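Local coordinates for Lin0012 protein (Listeria innocua, PDB 3K17), which probably acts as an ATP-dependent phosphomevalonate kinase of the GHMP family, phosphorylating phosphomevalonate in the mevalonate route to isopentenyl diphosphate, at residues A79-I84 / V125-A130; S119-T124 / L150-V155. All blocks are in the same frame, centred on the assembly; numbering follows the deposited sequence.

Contact 1. Residues A79-I84 / V125-A130; sequences AEAINI and VAVINA
In the helical layer of the GHMP-kinase N-terminal domain, A81 of helix 76-91 faces V127 of helix 119-135 where the two helices run nearly side by side, and all five residues that touch are buried. Their short segments point the same way, at 28° to each other with axes 8.8 Å apart, a spacing consistent with the small A81 at the nearest point. Its CB methyl meets V127 CG1 at 3.6 Å. CG1 stands anti to the backbone N (chi1 168°), and this puts it between A81 and I82; I82 CG1 lies 3.7 Å from the same V127 CG1, the two side chains crossing at about a right angle. A126, V127 and A130 also touch L41 of strand 37-45, so helix 119-135 lies between the mixed beta-sheet and helix 76-91. No hydrogen bond joins the two segments. One residue on, I128 reaches across with its tip: I128 CD1 packs 3.6 Å from the carbonyl O of A81 and 4.1 Å from A81 CB. The same methyl, I128 CD1, also lies 4.1 Å from I84 CG2.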
ATOM      1  N   ALA A  79      10.187  23.173   6.931  1.00 14.28           N
ATOM      2  CA  ALA A  79       8.790  22.994   7.309  1.00 13.72           C
ATOM      3  C   ALA A  79       8.721  22.720   8.804  1.00 11.67           C
ATOM      4  O   ALA A  79       7.840  23.219   9.494  1.00 12.15           O
ATOM      5  CB  ALA A  79       8.161  21.831   6.544  1.00 13.20           C
ATOM      6  N   GLU A  80       9.654  21.916   9.299  1.00 10.69           N
ATOM      7  CA  GLU A  80       9.667  21.583  10.718  1.00 12.36           C
ATOM      8  C   GLU A  80       9.926  22.829  11.568  1.00 12.09           C
ATOM      9  O   GLU A  80       9.310  23.010  12.615  1.00 13.02           O
ATOM     10  CB  GLU A  80      10.740  20.531  11.003  1.00 11.54           C
ATOM     11  CG  GLU A  80      10.792  20.066  12.441  1.00 12.15           C
ATOM     12  CD  GLU A  80       9.678  19.097  12.793  1.00 16.86           C
ATOM     13  OE1 GLU A  80       8.924  18.697  11.883  1.00 16.84           O
ATOM     14  OE2 GLU A  80       9.562  18.726  13.980  1.00 16.15           O
ATOM     15  N   ALA A  81      10.850  23.676  11.117  1.00 12.54           N
ATOM     16  CA  ALA A  81      11.171  24.904  11.844  1.00 12.64           C
ATOM     17  C   ALA A  81       9.940  25.808  11.885  1.00 12.50           C
ATOM     18  O   ALA A  81       9.650  26.420  12.900  1.00 13.31           O
ATOM     19  CB  ALA A  81      12.330  25.617  11.179  1.00  9.53           C
ATOM     20  N   ILE A  82       9.212  25.877  10.772  1.00 14.46           N
ATOM     21  CA  ILE A  82       8.003  26.690  10.696  1.00 12.89           C
ATOM     22  C   ILE A  82       6.922  26.130  11.628  1.00 16.18           C
ATOM     23  O   ILE A  82       6.217  26.880  12.311  1.00 15.60           O
ATOM     24  CB  ILE A  82       7.462  26.727   9.236  1.00 14.14           C
ATOM     25  CG1 ILE A  82       8.373  27.599   8.375  1.00 11.63           C
ATOM     26  CG2 ILE A  82       6.026  27.243   9.207  1.00 15.28           C
ATOM     27  CD1 ILE A  82       8.056  27.546   6.887  1.00 19.43           C
ATOM     28  N   ASN A  83       6.798  24.807  11.660  1.00 14.54           N
ATOM     29  CA  ASN A  83       5.794  24.163  12.499  1.00 15.96           C
ATOM     30  C   ASN A  83       6.080  24.354  13.991  1.00 16.18           C
ATOM     31  O   ASN A  83       5.185  24.689  14.769  1.00 15.24           O
ATOM     32  CB  ASN A  83       5.704  22.672  12.145  1.00 15.34           C
ATOM     33  CG  ASN A  83       5.061  22.438  10.773  1.00 20.08           C
ATOM     34  OD1 ASN A  83       5.379  21.468  10.064  1.00 18.02           O
ATOM     35  ND2 ASN A  83       4.154  23.328  10.397  1.00 14.95           N
ATOM     36  N   ILE A  84       7.327  24.151  14.395  1.00 15.40           N
ATOM     37  CA  ILE A  84       7.664  24.320  15.796  1.00 17.14           C
ATOM     38  C   ILE A  84       7.565  25.797  16.200  1.00 16.84           C
ATOM     39  O   ILE A  84       7.142  26.109  17.308  1.00 15.79           O
ATOM     40  CB  ILE A  84       9.080  23.786  16.101  1.00 17.53           C
ATOM     41  CG1 ILE A  84       9.285  23.695  17.612  1.00 18.61           C
ATOM     42  CG2 ILE A  84      10.128  24.703  15.482  1.00 20.94           C
ATOM     43  CD1 ILE A  84      10.618  23.085  18.008  1.00 19.61           C
ATOM     44  N   VAL A 125      17.926  27.758  11.358  1.00 13.84           N
ATOM     45  CA  VAL A 125      18.167  28.968  12.151  1.00 13.51           C
ATOM     46  C   VAL A 125      17.595  30.215  11.473  1.00 15.45           C
ATOM     47  O   VAL A 125      17.102  31.116  12.151  1.00 16.83           O
ATOM     48  CB  VAL A 125      19.691  29.150  12.421  1.00 13.48           C
ATOM     49  CG1 VAL A 125      19.985  30.532  13.014  1.00 13.74           C
ATOM     50  CG2 VAL A 125      20.164  28.067  13.395  1.00 11.49           C
ATOM     51  N   ALA A 126      17.641  30.265  10.142  1.00 13.63           N
ATOM     52  CA  ALA A 126      17.109  31.407   9.411  1.00 15.45           C
ATOM     53  C   ALA A 126      15.592  31.499   9.607  1.00 18.22           C
ATOM     54  O   ALA A 126      15.046  32.588   9.824  1.00 18.49           O
ATOM     55  CB  ALA A 126      17.451  31.294   7.914  1.00 11.70           C
ATOM     56  N   VAL A 127      14.913  30.356   9.535  1.00 15.12           N
ATOM     57  CA  VAL A 127      13.471  30.336   9.722  1.00 13.57           C
ATOM     58  C   VAL A 127      13.104  30.777  11.147  1.00 15.50           C
ATOM     59  O   VAL A 127      12.231  31.634  11.336  1.00 14.04           O
ATOM     60  CB  VAL A 127      12.896  28.917   9.454  1.00 13.94           C
ATOM     61  CG1 VAL A 127      11.438  28.830   9.930  1.00  9.28           C
ATOM     62  CG2 VAL A 127      12.986  28.602   7.950  1.00 11.38           C
ATOM     63  N   ILE A 128      13.772  30.205  12.144  1.00 12.91           N
ATOM     64  CA  ILE A 128      13.465  30.555  13.530  1.00 15.41           C
ATOM     65  C   ILE A 128      13.703  32.047  13.766  1.00 17.12           C
ATOM     66  O   ILE A 128      12.851  32.734  14.331  1.00 17.80           O
ATOM     67  CB  ILE A 128      14.310  29.722  14.527  1.00 17.27           C
ATOM     68  CG1 ILE A 128      13.961  28.228  14.390  1.00 15.00           C
ATOM     69  CG2 ILE A 128      14.077  30.220  15.971  1.00 15.98           C
ATOM     70  CD1 ILE A 128      12.495  27.891  14.614  1.00 13.41           C
ATOM     71  N   ASN A 129      14.854  32.549  13.329  1.00 18.37           N
ATOM     72  CA  ASN A 129      15.151  33.965  13.510  1.00 19.40           C
ATOM     73  C   ASN A 129      14.174  34.864  12.786  1.00 19.89           C
ATOM     74  O   ASN A 129      13.739  35.877  13.339  1.00 19.03           O
ATOM     75  CB  ASN A 129      16.565  34.299  13.056  1.00 19.73           C
ATOM     76  CG  ASN A 129      17.561  34.204  14.186  1.00 22.40           C
ATOM     77  OD1 ASN A 129      17.204  34.378  15.344  1.00 29.31           O
ATOM     78  ND2 ASN A 129      18.816  33.945  13.857  1.00 26.16           N
ATOM     79  N   ALA A 130      13.825  34.502  11.556  1.00 16.96           N
ATOM     80  CA  ALA A 130      12.885  35.304  10.782  1.00 17.62           C
ATOM     81  C   ALA A 130      11.498  35.379  11.423  1.00 18.02           C
ATOM     82  O   ALA A 130      10.899  36.446  11.475  1.00 21.06           O
ATOM     83  CB  ALA A 130      12.770  34.758   9.361  1.00 17.02           C
TER

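Contact 2. Residues S119-T124 / L150-V155; sequences SSAAAT and LSHLVV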
ATOM      1  N   SER A 119      24.308  23.486   5.730  1.00 15.15           N
ATOM      2  CA  SER A 119      23.116  23.951   5.038  1.00 15.13           C
ATOM      3  C   SER A 119      21.814  23.749   5.800  1.00 12.21           C
ATOM      4  O   SER A 119      21.021  24.672   5.902  1.00 15.55           O
ATOM      5  CB  SER A 119      23.017  23.293   3.656  1.00 13.89           C
ATOM      6  OG  SER A 119      24.075  23.734   2.823  1.00 14.09           O
ATOM      7  N   SER A 120      21.591  22.556   6.346  1.00 13.74           N
ATOM      8  CA  SER A 120      20.343  22.290   7.061  1.00 13.69           C
ATOM      9  C   SER A 120      20.208  23.105   8.350  1.00 12.92           C
ATOM     10  O   SER A 120      19.135  23.624   8.657  1.00 13.50           O
ATOM     11  CB  SER A 120      20.196  20.783   7.360  1.00 15.18           C
ATOM     12  OG  SER A 120      21.225  20.295   8.222  1.00 15.23           O
ATOM     13  N   ALA A 121      21.292  23.226   9.101  1.00 13.78           N
ATOM     14  CA  ALA A 121      21.254  23.999  10.339  1.00 13.20           C
ATOM     15  C   ALA A 121      21.011  25.478  10.030  1.00 11.95           C
ATOM     16  O   ALA A 121      20.166  26.124  10.651  1.00 13.42           O
ATOM     17  CB  ALA A 121      22.561  23.835  11.090  1.00 12.08           C
ATOM     18  N   ALA A 122      21.746  26.010   9.057  1.00 12.45           N
ATOM     19  CA  ALA A 122      21.612  27.421   8.705  1.00 12.24           C
ATOM     20  C   ALA A 122      20.200  27.777   8.261  1.00 12.53           C
ATOM     21  O   ALA A 122      19.671  28.841   8.609  1.00 12.59           O
ATOM     22  CB  ALA A 122      22.615  27.788   7.625  1.00 11.47           C
ATOM     23  N   ALA A 123      19.581  26.889   7.492  1.00 13.53           N
ATOM     24  CA  ALA A 123      18.225  27.135   7.021  1.00 12.42           C
ATOM     25  C   ALA A 123      17.268  27.126   8.209  1.00 11.92           C
ATOM     26  O   ALA A 123      16.383  27.981   8.329  1.00 11.76           O
ATOM     27  CB  ALA A 123      17.820  26.058   5.999  1.00 14.83           C
ATOM     28  N   THR A 124      17.439  26.142   9.083  1.00 13.15           N
ATOM     29  CA  THR A 124      16.599  26.034  10.266  1.00 12.32           C
ATOM     30  C   THR A 124      16.700  27.325  11.105  1.00 14.17           C
ATOM     31  O   THR A 124      15.691  27.911  11.505  1.00 13.27           O
ATOM     32  CB  THR A 124      17.034  24.837  11.127  1.00 13.02           C
ATOM     33  OG1 THR A 124      16.898  23.632  10.366  1.00 14.12           O
ATOM     34  CG2 THR A 124      16.169  24.729  12.377  1.00 10.08           C
ATOM     35  N   LEU A 150      15.603  21.529  18.627  1.00 16.59           N
ATOM     36  CA  LEU A 150      14.561  20.503  18.669  1.00 17.79           C
ATOM     37  C   LEU A 150      14.128  20.190  17.242  1.00 16.59           C
ATOM     38  O   LEU A 150      13.979  19.033  16.871  1.00 16.76           O
ATOM     39  CB  LEU A 150      13.340  20.987  19.454  1.00 16.44           C
ATOM     40  CG  LEU A 150      13.445  21.068  20.980  1.00 19.89           C
ATOM     41  CD1 LEU A 150      12.143  21.597  21.569  1.00 18.66           C
ATOM     42  CD2 LEU A 150      13.749  19.683  21.534  1.00 19.53           C
ATOM     43  N   SER A 151      13.918  21.237  16.453  1.00 16.60           N
ATOM     44  CA  SER A 151      13.495  21.081  15.064  1.00 16.19           C
ATOM     45  C   SER A 151      14.483  20.222  14.285  1.00 15.63           C
ATOM     46  O   SER A 151      14.116  19.205  13.695  1.00 15.64           O
ATOM     47  CB  SER A 151      13.381  22.454  14.386  1.00 15.77           C
ATOM     48  OG  SER A 151      12.994  22.333  13.020  1.00 14.17           O
ATOM     49  N   HIS A 152      15.743  20.636  14.302  1.00 15.31           N
ATOM     50  CA  HIS A 152      16.786  19.952  13.564  1.00 14.45           C
ATOM     51  C   HIS A 152      17.078  18.524  14.018  1.00 15.14           C
ATOM     52  O   HIS A 152      17.323  17.653  13.187  1.00 12.69           O
ATOM     53  CB  HIS A 152      18.071  20.787  13.594  1.00 13.62           C
ATOM     54  CG  HIS A 152      19.086  20.374  12.573  1.00 16.62           C
ATOM     55  ND1 HIS A 152      19.943  19.310  12.760  1.00 15.82           N
ATOM     56  CD2 HIS A 152      19.368  20.873  11.346  1.00 15.61           C
ATOM     57  CE1 HIS A 152      20.712  19.173  11.692  1.00 15.36           C
ATOM     58  NE2 HIS A 152      20.382  20.109  10.819  1.00 15.21           N
ATOM     59  N   LEU A 153      17.037  18.266  15.319  1.00 15.83           N
ATOM     60  CA  LEU A 153      17.341  16.922  15.789  1.00 18.72           C
ATOM     61  C   LEU A 153      16.275  15.889  15.411  1.00 18.89           C
ATOM     62  O   LEU A 153      16.615  14.768  15.051  1.00 19.74           O
ATOM     63  CB  LEU A 153      17.607  16.924  17.301  1.00 19.68           C
ATOM     64  CG  LEU A 153      16.509  16.880  18.357  1.00 24.94           C
ATOM     65  CD1 LEU A 153      15.937  15.469  18.450  1.00 25.06           C
ATOM     66  CD2 LEU A 153      17.115  17.288  19.710  1.00 25.32           C
ATOM     67  N   VAL A 154      14.993  16.237  15.462  1.00 17.21           N
ATOM     68  CA  VAL A 154      14.013  15.228  15.067  1.00 17.71           C
ATOM     69  C   VAL A 154      14.020  15.005  13.548  1.00 18.50           C
ATOM     70  O   VAL A 154      13.665  13.926  13.078  1.00 18.60           O
ATOM     71  CB  VAL A 154      12.576  15.565  15.557  1.00 17.43           C
ATOM     72  CG1 VAL A 154      12.569  15.659  17.088  1.00 19.65           C
ATOM     73  CG2 VAL A 154      12.078  16.848  14.927  1.00 14.53           C
ATOM     74  N   VAL A 155      14.432  16.006  12.769  1.00 16.71           N
ATOM     75  CA  VAL A 155      14.475  15.808  11.317  1.00 15.62           C
ATOM     76  C   VAL A 155      15.742  15.036  10.932  1.00 17.59           C
ATOM     77  O   VAL A 155      15.689  14.059  10.188  1.00 18.05           O
ATOM     78  CB  VAL A 155      14.448  17.139  10.545  1.00 15.23           C
ATOM     79  CG1 VAL A 155      14.631  16.871   9.049  1.00 14.23           C
ATOM     80  CG2 VAL A 155      13.121  17.845  10.786  1.00 15.30           C
TER
HETATM   81  O   HOH W   1      14.731  21.926  11.102  1.00  8.48           O
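S120 and H152 make the direct polar link between helix 119-135, here at its first turns, and helix 141-156, two neighbours in the helical layer of the GHMP-kinase N-terminal domain. The short segments run roughly antiparallel, at 143°, with axes 10.2 Å apart, and the imidazole spans much of that gap. With CG anti to the backbone N (chi1 -164°), the H152 ring extends toward helix 119-135 and brings NE2 to 2.7 Å from S120 OG, a hydrogen bond in which either atom could be the donor. The hydroxyl lies at the ring edge, near its plane. Here the packing is close, although S120 itself is partly exposed: F77 of helix 76-91 stacks on the ring, D163 and I164 of helix 162-169 touch the H152 side chain, and S120 CB comes to 3.5 Å from H152 NE2. Between T124 and S151, both buried, the fit is looser. T124 CG2 and S151 OG are 4.0 Å apart, and one water bridges the hydroxyls, giving a hydrogen to T124 OG1 at 2.9 Å and bonded to S151 OG as well. T124 OG1 passes its own hydrogen back to the carbonyl O of S120, one turn earlier. That oxygen is gripped twice, by T124 OG1 at 2.8 Å and by T124 N, which arrive from opposite faces of the carbonyl plane.

In the fold
Contacts 1 and 2 share helix 119-135, which meets helix 76-91 through its middle turns and helix 141-156 through its first. The three helices also pack on one another: E80 and A81 of 79-84 touch S151 of 150-155, tying together two contacts whose centres are about 9 Å apart. Contact 1 is wholly buried and joins its side chains by apolar contacts alone, with no hydrogen bond. Contact 2 lies nearer the chain centre yet is less fully buried, S120 being partly exposed, and relies on hydroxyls, an imidazole and a water. Nearly equal areas are buried, 177 and 181 Å², despite the wider axis separation in contact 2. Each also borders the second subunit, through I84 and V154 respectively.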